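Local coordinates for citrate synthase (Pyrobaculum aerophilum, PDB 2IBP), which probably catalyses the condensation of oxaloacetate with acetyl-CoA and water to give citrate and CoA in the tricarboxylic acid cycle, at residues 30-35 against 379-384; 90-95 against 174-179; 148-153 against 231-236; 162-167 against 188-193. All coordinates share one frame; numbering follows the deposited sequence. Where two conformers were deposited one is given.

Contact 1. Residues 30-35 against 379-384; sequences LIKSTS and VLEYWE
K32 and T34 both meet the carboxylate of E381, and each of their side chains crosses the E381 side chain at about a right angle. The glutamate runs out straight from its helix, CG anti to the backbone N (chi1 -178°), and gives its two oxygens different work. OE1 is gripped twice: NZ of K32 reaches E381 OE1 at 2.8 Å on the anti lone pair, a salt bridge, while OG1 of T34 donates to the syn lone pair of the same OE1 at 2.6 Å. The other oxygen, OE2 of E381, takes the backbone N of S35 at 2.9 Å, on its syn side and 15° out of the carboxylate plane. A water 2.7 Å from E381 OE2 donates to it as well. So many donors fix the rotation of the carboxylate and would favour its charged form. K32 is itself shared, since NZ also bonds H378 and H224.

Nearer its root, the extended K32 chain passes the Y382 ring at its edge, CD of K32 lying 4.3 Å from CD1 of Y382. The carbonyl O of I31 is at the ring edge too, and one water donates to both this oxygen and Y382 OH, whose direct protein partner is R387 O.

L30, K32, S33 and T34 pair in parallel with a strand of the second subunit, and A393 of that chain packs on K32 and T34. The contact therefore ties the C-terminal part of helix 363-382 to an intersubunit beta-sheet, at the dimer interface of two topologically interlinked chains.

Contact 2. Residues 90-95 against 174-179; sequences YRELHP and VVRPRD
R176 turns one edge of its guanidinium to E92 OE1, which lies close to the plane of the group; over one face sits CG2 of V174, from its own segment, 4.0 Å above the plane and toward the rim. NH1 of R176 donates to OE1 of E92 over 2.9 Å in a fairly straight salt-bridge bond (161°). The two planes are turned well away from each other, and NH1 meets OE1 from above the carboxylate plane, 57° out of it. R176 was modelled in two conformers; the bridge is described for one, and so is less certain than the rest. The guanidinium of R91 has the carbonyl O of R178 at its edge, near its plane, with NH1 of R91 and O of R178 2.9 Å apart. On the same group, NH2 bonds L181 O.

Both segments are surface loops: 90-95 joins helix 77-90 to helix 95-103, while the loop at 174-179 leads from helix 141-169 to helix 183-192, within the mainly helical citrate synthase fold. H94 is the N-cap of helix 95-103, ND1 accepting from A96 N.

P177 fills the middle. Its ring and the R91 side chain slide past each other in opposite directions, CG of P177 3.8 Å from CB of R91, while CD of P177 lies 3.7 Å from OE1 of E92. The bend of the E92 chain at chi2 turns CD back toward its own backbone, where OE2 accepts from L93 N at 2.8 Å through the anti lone pair; OE2 also bonds Y164 OH on helix 141-169. A water spans L93 O and, weakly, R176 NH1.

Contact 3. Residues 148-153 against 231-236; sequences YRIAEK and SDLYSS
I150 packs with its CG2 methyl against both L233 and Y234. Set anti to the backbone N, on the side of the carbonyl carbon, that methyl reaches CE2 of Y234 at 3.4 Å, obliquely to the ring. On the other neighbour, I150 CG2 lies 3.7 Å from L233 CB and 3.8 Å from L233 CD1, so one methyl is shared by two successive residues of the first turn of helix 233-244.

A mixed contact lies one turn further along helix 141-169. CB and CD of K153 each come to 3.7 Å from OH of Y234, the extended lysine chain crossing the end of the tyrosine side chain at a slant. The polar ends meet outside these segments: Y234 OH bonds D124 OD2, and K153 NZ makes salt bridges to D124 and D126. A phenylalanine in place of Y234 would probably leave D124 with one partner fewer and open a small gap beside the methylenes of K153.

Capping is the third element. D232 is the N-cap of helix 233-244, its OD2 accepting from S235 N at 3.0 Å, and its OD1 bridges to K245 of the second subunit.

Chemically, then, the join of the two helices is an apolar one centred on a single isoleucine methyl, while the buried tyrosine hydroxyl and the lysine charge are satisfied by acidic residues from beyond the pair.

Contact 4. Residues 162-167 against 188-193; sequences VAYHYR and LYMMFG
A163 and M190 touch where two consecutive helices, 141-169 and 183-192, run nearly parallel in the mainly helical citrate synthase fold, their local axes 8.3 Å apart and crossing at -15°. The aliphatic packing is tight there: CB of A163 stands 3.5 Å from CB of M190, closer than usual for two carbons, and with only a methyl on A163, M191 SD also comes within 3.7 Å of A163 CA.

The aromatic contacts gather round Y166. M191 bends at chi2 and again at chi3 (-71°), which puts its CE methyl over one face of the ring, 3.8 Å from the Y166 centroid: a CH-pi contact, with SD beside it, obliquely placed, making a Met-aromatic pair. F192 presents its edge to the hydroxyl, CE1 of F192 lying 3.7 Å from OH of Y166, and the two rings meet obliquely. An alanine at Y166 would probably leave the M191 methyl without its aromatic face, free to turn, and open a gap beside F192.

The polar bond is R167's. Its NE holds E173 O in the following loop, while NH1 of R167 donates to M191 O at 3.2 Å, nearly straight at 166°. That carbonyl belongs to the last turn of its helix, and the NH1 of R167 sits above its plane, with CD of the same arginine packed 3.2 Å from the same oxygen.

How the contacts relate
From the N terminus, strand 30-34 is the first piece used, and contact 1 closes the longest loop, returning only at the end of helix 363-382; the other three nest inside it. Contact 2 comes next, bringing the loop at 90-95 to the loop at 174-179. Contact 3 starts within that span, on helix 141-169, and ends at 231-236, so contacts 2 and 3 cross. Contact 4 leaves the same helix further on for helix 183-192, crossing contact 2 and nesting inside contact 3. Y90 packs on K153, R178 on Y189, L380 on A151 and V379 on L233 of helix 233-244; helix 141-169 thus lies between the subunit-interface side and the surface loops.

Contact 1. Residues 30-35 against 379-384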
# COMPACT_ATOMS: atom_id res chain seq x y z
N LEU A 30 -6.29 -14.75 -10.65
CA LEU A 30 -4.86 -14.98 -10.77
C LEU A 30 -4.10 -13.71 -11.10
O LEU A 30 -4.52 -12.93 -11.96
CB LEU A 30 -4.60 -16.04 -11.85
CG LEU A 30 -5.07 -17.46 -11.51
CD1 LEU A 30 -5.09 -18.34 -12.75
CD2 LEU A 30 -4.19 -18.08 -10.41
N ILE A 31 -2.98 -13.49 -10.41
CA ILE A 31 -2.13 -12.35 -10.71
C ILE A 31 -0.74 -12.74 -11.21
O ILE A 31 -0.01 -11.91 -11.75
CB ILE A 31 -2.01 -11.39 -9.50
CG1 ILE A 31 -1.35 -12.06 -8.29
CG2 ILE A 31 -3.39 -10.87 -9.10
CD1 ILE A 31 -1.00 -11.08 -7.19
N LYS A 32 -0.37 -14.01 -11.03
CA LYS A 32 0.93 -14.50 -11.43
C LYS A 32 1.05 -15.99 -11.13
O LYS A 32 0.18 -16.58 -10.51
CB LYS A 32 2.04 -13.83 -10.62
CG LYS A 32 2.05 -14.21 -9.13
CD LYS A 32 3.27 -13.65 -8.44
CE LYS A 32 3.25 -14.00 -6.96
NZ LYS A 32 4.43 -13.47 -6.25
N SER A 33 2.15 -16.56 -11.64
CA SER A 33 2.55 -17.90 -11.26
C SER A 33 3.59 -17.68 -10.16
O SER A 33 4.32 -16.68 -10.16
CB SER A 33 3.16 -18.64 -12.44
OG SER A 33 2.15 -19.00 -13.36
N THR A 34 3.66 -18.62 -9.23
CA THR A 34 4.58 -18.51 -8.13
C THR A 34 5.15 -19.85 -7.75
O THR A 34 4.56 -20.89 -8.02
CB THR A 34 3.85 -17.96 -6.88
OG1 THR A 34 4.79 -17.66 -5.85
CG2 THR A 34 2.80 -18.95 -6.37
N SER A 35 6.34 -19.80 -7.17
CA SER A 35 6.97 -20.99 -6.62
C SER A 35 7.29 -20.80 -5.14
O SER A 35 7.95 -21.65 -4.54
CB SER A 35 8.23 -21.33 -7.41
OG SER A 35 9.21 -20.33 -7.28
N VAL A 379 7.60 -9.91 -4.02
CA VAL A 379 7.94 -8.74 -4.83
C VAL A 379 9.03 -9.09 -5.84
O VAL A 379 8.88 -8.85 -7.04
CB VAL A 379 8.39 -7.55 -3.98
CG1 VAL A 379 9.05 -6.47 -4.87
CG2 VAL A 379 7.17 -6.99 -3.24
N LEU A 380 10.11 -9.70 -5.36
CA LEU A 380 11.20 -10.07 -6.25
C LEU A 380 10.73 -11.02 -7.33
O LEU A 380 11.14 -10.91 -8.49
CB LEU A 380 12.37 -10.64 -5.47
CG LEU A 380 12.98 -9.63 -4.49
CD1 LEU A 380 14.07 -10.28 -3.66
CD2 LEU A 380 13.49 -8.38 -5.17
N GLU A 381 9.85 -11.95 -6.97
CA GLU A 381 9.30 -12.86 -7.95
C GLU A 381 8.51 -12.12 -9.02
O GLU A 381 8.68 -12.35 -10.21
CB GLU A 381 8.42 -13.90 -7.27
CG GLU A 381 7.85 -14.92 -8.21
CD GLU A 381 7.08 -15.98 -7.49
OE1 GLU A 381 6.03 -15.64 -6.89
OE2 GLU A 381 7.52 -17.16 -7.53
N TYR A 382 7.67 -11.18 -8.60
CA TYR A 382 6.87 -10.40 -9.54
C TYR A 382 7.77 -9.61 -10.48
O TYR A 382 7.47 -9.48 -11.67
CB TYR A 382 5.91 -9.46 -8.81
CG TYR A 382 4.85 -8.92 -9.71
CD1 TYR A 382 3.86 -9.77 -10.20
CD2 TYR A 382 4.81 -7.58 -10.08
CE1 TYR A 382 2.89 -9.30 -11.06
CE2 TYR A 382 3.81 -7.09 -10.91
CZ TYR A 382 2.87 -7.97 -11.41
OH TYR A 382 1.88 -7.54 -12.27
N TRP A 383 8.83 -9.04 -9.92
CA TRP A 383 9.78 -8.26 -10.70
C TRP A 383 10.52 -9.06 -11.77
O TRP A 383 11.23 -8.47 -12.60
CB TRP A 383 10.78 -7.55 -9.81
CG TRP A 383 10.23 -6.34 -9.11
CD1 TRP A 383 9.05 -5.70 -9.37
CD2 TRP A 383 10.96 -5.48 -8.23
NE1 TRP A 383 8.96 -4.56 -8.62
CE2 TRP A 383 10.13 -4.38 -7.93
CE3 TRP A 383 12.23 -5.55 -7.64
CZ2 TRP A 383 10.53 -3.36 -7.07
CZ3 TRP A 383 12.62 -4.53 -6.79
CH2 TRP A 383 11.77 -3.45 -6.51
N GLU A 384 10.43 -10.39 -11.73
CA GLU A 384 11.00 -11.19 -12.82
C GLU A 384 10.18 -11.03 -14.10
O GLU A 384 10.63 -11.35 -15.19
CB GLU A 384 11.07 -12.67 -12.44
CG GLU A 384 12.12 -12.93 -11.39
CD GLU A 384 13.52 -12.64 -11.91
OE1 GLU A 384 13.97 -13.34 -12.84
OE2 GLU A 384 14.18 -11.71 -11.39
O HOH W 1 -0.39 -9.49 -12.75
O HOH W 2 10.21 -17.24 -7.01

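Contact 2. Residues 90-95 against 174-179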
# COMPACT_ATOMS: atom_id res chain seq x y z
N TYR A 90 22.75 -6.27 9.56
CA TYR A 90 21.63 -5.44 9.15
C TYR A 90 20.61 -5.14 10.23
O TYR A 90 19.77 -4.27 10.04
CB TYR A 90 20.86 -6.10 8.00
CG TYR A 90 21.67 -6.36 6.77
CD1 TYR A 90 22.64 -5.47 6.34
CD2 TYR A 90 21.32 -7.40 5.93
CE1 TYR A 90 23.35 -5.71 5.18
CE2 TYR A 90 21.99 -7.63 4.76
CZ TYR A 90 22.99 -6.78 4.38
OH TYR A 90 23.66 -7.04 3.22
N ARG A 91 20.66 -5.84 11.35
CA ARG A 91 19.64 -5.65 12.39
C ARG A 91 19.49 -4.23 12.88
O ARG A 91 18.37 -3.79 13.18
CB ARG A 91 19.91 -6.54 13.59
CG ARG A 91 19.79 -7.99 13.32
CD ARG A 91 20.18 -8.76 14.55
NE ARG A 91 20.07 -10.19 14.33
CZ ARG A 91 20.52 -11.11 15.19
NH1 ARG A 91 21.18 -10.74 16.27
NH2 ARG A 91 20.35 -12.39 14.93
N GLU A 92 20.59 -3.52 13.05
CA GLU A 92 20.53 -2.18 13.62
C GLU A 92 19.89 -1.21 12.65
O GLU A 92 20.02 -1.37 11.43
CB GLU A 92 21.91 -1.69 14.03
CG GLU A 92 21.94 -0.35 14.74
CD GLU A 92 21.10 -0.30 16.01
OE1 GLU A 92 21.68 -0.43 17.11
OE2 GLU A 92 19.86 -0.19 15.92
N LEU A 93 19.16 -0.24 13.19
CA LEU A 93 18.47 0.73 12.39
C LEU A 93 19.28 2.01 12.29
O LEU A 93 20.11 2.32 13.15
CB LEU A 93 17.10 1.04 13.01
CG LEU A 93 16.21 -0.17 13.23
CD1 LEU A 93 14.94 0.24 14.02
CD2 LEU A 93 15.87 -0.85 11.90
N HIS A 94 18.99 2.77 11.24
CA HIS A 94 19.59 4.08 11.01
C HIS A 94 19.09 5.02 12.11
O HIS A 94 17.93 4.94 12.55
CB HIS A 94 19.13 4.61 9.65
CG HIS A 94 19.83 5.85 9.21
ND1 HIS A 94 19.51 7.10 9.70
CD2 HIS A 94 20.80 6.05 8.29
CE1 HIS A 94 20.29 8.01 9.13
NE2 HIS A 94 21.09 7.40 8.27
N PRO A 95 19.96 5.92 12.61
CA PRO A 95 19.49 6.81 13.66
C PRO A 95 18.19 7.56 13.33
O PRO A 95 17.38 7.79 14.22
CB PRO A 95 20.67 7.78 13.83
CG PRO A 95 21.85 6.99 13.44
CD PRO A 95 21.39 6.09 12.33
N VAL A 174 16.17 1.79 24.54
CA VAL A 174 16.19 0.68 23.62
C VAL A 174 17.28 -0.29 24.04
O VAL A 174 18.22 0.07 24.77
CB VAL A 174 16.42 1.08 22.13
CG1 VAL A 174 15.31 2.03 21.65
CG2 VAL A 174 17.79 1.68 21.93
N VAL A 175 17.07 -1.53 23.66
CA VAL A 175 18.05 -2.59 23.82
C VAL A 175 18.49 -2.92 22.41
O VAL A 175 17.74 -3.49 21.60
CB VAL A 175 17.51 -3.80 24.57
CG1 VAL A 175 18.54 -4.92 24.60
CG2 VAL A 175 17.12 -3.41 26.00
N ARG A 176 19.73 -2.59 22.11
CA ARG A 176 20.22 -2.79 20.77
C ARG A 176 20.51 -4.25 20.48
O ARG A 176 20.65 -5.06 21.41
CB ARG A 176 21.40 -1.87 20.47
CG ARG A 176 20.98 -0.41 20.54
CD ARG A 176 22.07 0.56 20.14
NE ARG A 176 21.60 1.94 20.30
CZ ARG A 176 20.90 2.61 19.39
NH1 ARG A 176 20.59 2.06 18.23
NH2 ARG A 176 20.51 3.86 19.64
N PRO A 177 20.52 -4.62 19.19
CA PRO A 177 20.69 -6.02 18.84
C PRO A 177 21.99 -6.64 19.29
O PRO A 177 23.05 -6.01 19.17
CB PRO A 177 20.64 -6.02 17.31
CG PRO A 177 20.05 -4.72 16.92
CD PRO A 177 20.36 -3.75 18.00
N ARG A 178 21.89 -7.84 19.84
CA ARG A 178 23.06 -8.62 20.22
C ARG A 178 23.48 -9.54 19.09
O ARG A 178 22.77 -10.45 18.65
CB ARG A 178 22.83 -9.41 21.50
CG ARG A 178 23.29 -8.70 22.74
CD ARG A 178 22.99 -9.50 23.97
NE ARG A 178 23.68 -10.78 23.97
CZ ARG A 178 23.52 -11.69 24.92
NH1 ARG A 178 22.67 -11.48 25.92
NH2 ARG A 178 24.17 -12.84 24.85
N ASP A 179 24.71 -9.31 18.65
CA ASP A 179 25.28 -10.01 17.55
C ASP A 179 25.43 -11.51 17.80
O ASP A 179 25.46 -12.30 16.86
CB ASP A 179 26.66 -9.39 17.33
CG ASP A 179 26.99 -9.20 15.90
OD1 ASP A 179 26.06 -8.91 15.12
OD2 ASP A 179 28.19 -9.16 15.60
O HOH W 3 23.19 -8.21 15.42
O HOH W 4 20.65 3.65 15.59

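Contact 3. Residues 148-153 against 231-236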
# COMPACT_ATOMS: atom_id res chain seq x y z
N TYR A 148 18.14 -8.11 -3.56
CA TYR A 148 18.23 -9.19 -2.56
C TYR A 148 18.87 -8.69 -1.28
O TYR A 148 18.47 -9.09 -0.17
CB TYR A 148 18.94 -10.41 -3.14
CG TYR A 148 18.01 -11.24 -4.00
CD1 TYR A 148 17.69 -10.86 -5.29
CD2 TYR A 148 17.34 -12.32 -3.45
CE1 TYR A 148 16.77 -11.58 -6.05
CE2 TYR A 148 16.44 -13.07 -4.20
CZ TYR A 148 16.15 -12.69 -5.49
OH TYR A 148 15.25 -13.44 -6.23
N ARG A 149 19.85 -7.81 -1.40
CA ARG A 149 20.48 -7.20 -0.22
C ARG A 149 19.39 -6.45 0.58
O ARG A 149 19.31 -6.55 1.80
CB ARG A 149 21.58 -6.23 -0.66
CG ARG A 149 22.65 -5.90 0.38
CD ARG A 149 23.76 -5.01 -0.24
NE ARG A 149 24.25 -5.55 -1.50
CZ ARG A 149 24.95 -4.87 -2.41
NH1 ARG A 149 25.25 -3.59 -2.21
NH2 ARG A 149 25.33 -5.46 -3.53
N ILE A 150 18.57 -5.68 -0.13
CA ILE A 150 17.50 -4.90 0.50
C ILE A 150 16.47 -5.80 1.15
O ILE A 150 15.99 -5.52 2.26
CB ILE A 150 16.85 -3.93 -0.51
CG1 ILE A 150 17.89 -2.91 -0.97
CG2 ILE A 150 15.62 -3.24 0.11
CD1 ILE A 150 17.58 -2.19 -2.28
N ALA A 151 16.10 -6.86 0.45
CA ALA A 151 15.16 -7.86 0.97
C ALA A 151 15.70 -8.43 2.29
O ALA A 151 14.97 -8.51 3.29
CB ALA A 151 14.89 -8.95 -0.05
N GLU A 152 16.98 -8.79 2.33
CA GLU A 152 17.59 -9.29 3.56
C GLU A 152 17.53 -8.25 4.69
O GLU A 152 17.21 -8.57 5.83
CB GLU A 152 19.05 -9.68 3.32
CG GLU A 152 19.20 -10.88 2.44
CD GLU A 152 20.64 -11.32 2.28
OE1 GLU A 152 21.56 -10.67 2.85
OE2 GLU A 152 20.84 -12.36 1.63
N LYS A 153 17.76 -6.99 4.36
CA LYS A 153 17.74 -5.93 5.35
C LYS A 153 16.36 -5.81 5.95
O LYS A 153 16.21 -5.62 7.15
CB LYS A 153 18.15 -4.61 4.76
CG LYS A 153 19.62 -4.51 4.46
CD LYS A 153 19.89 -3.22 3.76
CE LYS A 153 21.32 -3.07 3.38
NZ LYS A 153 21.45 -1.81 2.58
N SER A 231 8.19 0.89 -7.51
CA SER A 231 8.47 1.56 -6.27
C SER A 231 9.41 0.65 -5.47
O SER A 231 9.52 -0.54 -5.74
CB SER A 231 7.19 1.84 -5.49
OG SER A 231 7.47 2.56 -4.31
N ASP A 232 10.07 1.22 -4.47
CA ASP A 232 11.09 0.48 -3.77
C ASP A 232 10.57 -0.57 -2.81
O ASP A 232 9.42 -0.51 -2.36
CB ASP A 232 12.01 1.44 -3.05
CG ASP A 232 11.32 2.14 -1.91
OD1 ASP A 232 10.53 3.09 -2.16
OD2 ASP A 232 11.58 1.73 -0.77
N LEU A 233 11.45 -1.50 -2.46
CA LEU A 233 11.09 -2.60 -1.56
C LEU A 233 10.63 -2.16 -0.20
O LEU A 233 9.73 -2.78 0.38
CB LEU A 233 12.26 -3.58 -1.44
CG LEU A 233 12.43 -4.48 -2.66
CD1 LEU A 233 13.87 -5.01 -2.77
CD2 LEU A 233 11.41 -5.60 -2.62
N TYR A 234 11.26 -1.13 0.36
CA TYR A 234 10.83 -0.64 1.65
C TYR A 234 9.40 -0.11 1.54
O TYR A 234 8.56 -0.39 2.39
CB TYR A 234 11.76 0.44 2.16
CG TYR A 234 13.10 -0.05 2.67
CD1 TYR A 234 13.30 -0.22 4.04
CD2 TYR A 234 14.18 -0.22 1.83
CE1 TYR A 234 14.53 -0.58 4.55
CE2 TYR A 234 15.42 -0.63 2.33
CZ TYR A 234 15.58 -0.79 3.69
OH TYR A 234 16.81 -1.16 4.24
N SER A 235 9.13 0.70 0.53
CA SER A 235 7.79 1.25 0.35
C SER A 235 6.75 0.14 0.14
O SER A 235 5.63 0.20 0.66
CB SER A 235 7.78 2.24 -0.81
OG SER A 235 8.58 3.35 -0.44
N SER A 236 7.13 -0.91 -0.58
CA SER A 236 6.23 -2.04 -0.81
C SER A 236 5.90 -2.73 0.53
O SER A 236 4.75 -3.10 0.80
CB SER A 236 6.85 -3.00 -1.79
OG SER A 236 7.01 -2.37 -3.06

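Contact 4. Residues 162-167 against 188-193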
# COMPACT_ATOMS: atom_id res chain seq x y z
N VAL A 162 10.10 -3.32 15.79
CA VAL A 162 9.08 -3.73 16.75
C VAL A 162 9.56 -3.56 18.19
O VAL A 162 8.87 -2.96 19.02
CB VAL A 162 8.63 -5.17 16.47
CG1 VAL A 162 7.66 -5.67 17.56
CG2 VAL A 162 8.02 -5.28 15.07
N ALA A 163 10.72 -4.13 18.49
CA ALA A 163 11.27 -4.08 19.84
C ALA A 163 11.57 -2.65 20.31
O ALA A 163 11.26 -2.29 21.45
CB ALA A 163 12.53 -4.94 19.94
N TYR A 164 12.13 -1.81 19.42
CA TYR A 164 12.44 -0.44 19.80
C TYR A 164 11.17 0.32 20.13
O TYR A 164 11.10 1.04 21.11
CB TYR A 164 13.17 0.28 18.68
CG TYR A 164 14.66 -0.01 18.58
CD1 TYR A 164 15.22 -1.11 19.21
CD2 TYR A 164 15.47 0.74 17.74
CE1 TYR A 164 16.58 -1.38 19.11
CE2 TYR A 164 16.83 0.46 17.61
CZ TYR A 164 17.37 -0.62 18.29
OH TYR A 164 18.71 -0.94 18.15
N HIS A 165 10.13 0.07 19.34
CA HIS A 165 8.87 0.72 19.63
C HIS A 165 8.34 0.25 20.98
O HIS A 165 7.88 1.07 21.79
CB HIS A 165 7.84 0.44 18.56
CG HIS A 165 6.60 1.23 18.74
ND1 HIS A 165 5.55 0.77 19.50
CD2 HIS A 165 6.30 2.51 18.41
CE1 HIS A 165 4.61 1.70 19.56
NE2 HIS A 165 5.05 2.77 18.91
N TYR A 166 8.40 -1.05 21.22
CA TYR A 166 7.94 -1.59 22.50
C TYR A 166 8.65 -0.88 23.65
O TYR A 166 8.01 -0.39 24.57
CB TYR A 166 8.12 -3.09 22.59
CG TYR A 166 7.85 -3.61 23.97
CD1 TYR A 166 6.56 -3.66 24.46
CD2 TYR A 166 8.89 -3.99 24.82
CE1 TYR A 166 6.30 -4.09 25.75
CE2 TYR A 166 8.64 -4.46 26.09
CZ TYR A 166 7.36 -4.47 26.56
OH TYR A 166 7.12 -4.93 27.85
N ARG A 167 9.97 -0.84 23.59
CA ARG A 167 10.77 -0.20 24.64
C ARG A 167 10.38 1.26 24.81
O ARG A 167 10.14 1.71 25.92
CB ARG A 167 12.25 -0.30 24.30
CG ARG A 167 12.76 -1.72 24.17
CD ARG A 167 12.76 -2.48 25.47
NE ARG A 167 13.68 -1.90 26.46
CZ ARG A 167 13.92 -2.47 27.63
NH1 ARG A 167 13.34 -3.62 27.94
NH2 ARG A 167 14.75 -1.90 28.47
N LEU A 188 13.53 -11.32 21.46
CA LEU A 188 13.09 -11.36 22.86
C LEU A 188 14.04 -10.58 23.76
O LEU A 188 13.62 -9.93 24.71
CB LEU A 188 12.91 -12.79 23.35
CG LEU A 188 11.76 -13.56 22.71
CD1 LEU A 188 11.73 -14.99 23.24
CD2 LEU A 188 10.42 -12.84 22.92
N TYR A 189 15.33 -10.68 23.48
CA TYR A 189 16.32 -9.90 24.21
C TYR A 189 16.07 -8.38 24.03
O TYR A 189 16.08 -7.62 24.99
CB TYR A 189 17.73 -10.28 23.73
CG TYR A 189 18.79 -9.32 24.17
CD1 TYR A 189 19.20 -9.26 25.49
CD2 TYR A 189 19.36 -8.45 23.26
CE1 TYR A 189 20.14 -8.34 25.89
CE2 TYR A 189 20.30 -7.53 23.64
CZ TYR A 189 20.70 -7.48 24.96
OH TYR A 189 21.64 -6.56 25.33
N MET A 190 15.79 -7.96 22.80
CA MET A 190 15.53 -6.55 22.55
C MET A 190 14.22 -6.07 23.16
O MET A 190 14.09 -4.92 23.55
CB MET A 190 15.53 -6.27 21.05
CG MET A 190 16.89 -6.45 20.39
SD MET A 190 16.87 -5.80 18.71
CE MET A 190 15.60 -6.84 18.02
N MET A 191 13.25 -6.97 23.27
CA MET A 191 11.97 -6.62 23.88
C MET A 191 12.12 -6.44 25.37
O MET A 191 11.70 -5.43 25.92
CB MET A 191 10.93 -7.71 23.65
CG MET A 191 10.40 -7.79 22.24
SD MET A 191 9.25 -6.45 21.88
CE MET A 191 7.83 -6.95 22.88
N PHE A 192 12.77 -7.41 26.02
CA PHE A 192 12.77 -7.44 27.47
C PHE A 192 14.09 -7.19 28.19
O PHE A 192 14.10 -7.04 29.41
CB PHE A 192 12.14 -8.73 27.93
CG PHE A 192 10.77 -8.97 27.35
CD1 PHE A 192 9.74 -8.06 27.56
CD2 PHE A 192 10.52 -10.08 26.58
CE1 PHE A 192 8.49 -8.29 27.01
CE2 PHE A 192 9.26 -10.33 26.07
CZ PHE A 192 8.25 -9.41 26.27
N GLY A 193 15.19 -7.09 27.45
CA GLY A 193 16.48 -6.73 28.02
C GLY A 193 17.23 -7.83 28.73
O GLY A 193 18.20 -7.57 29.45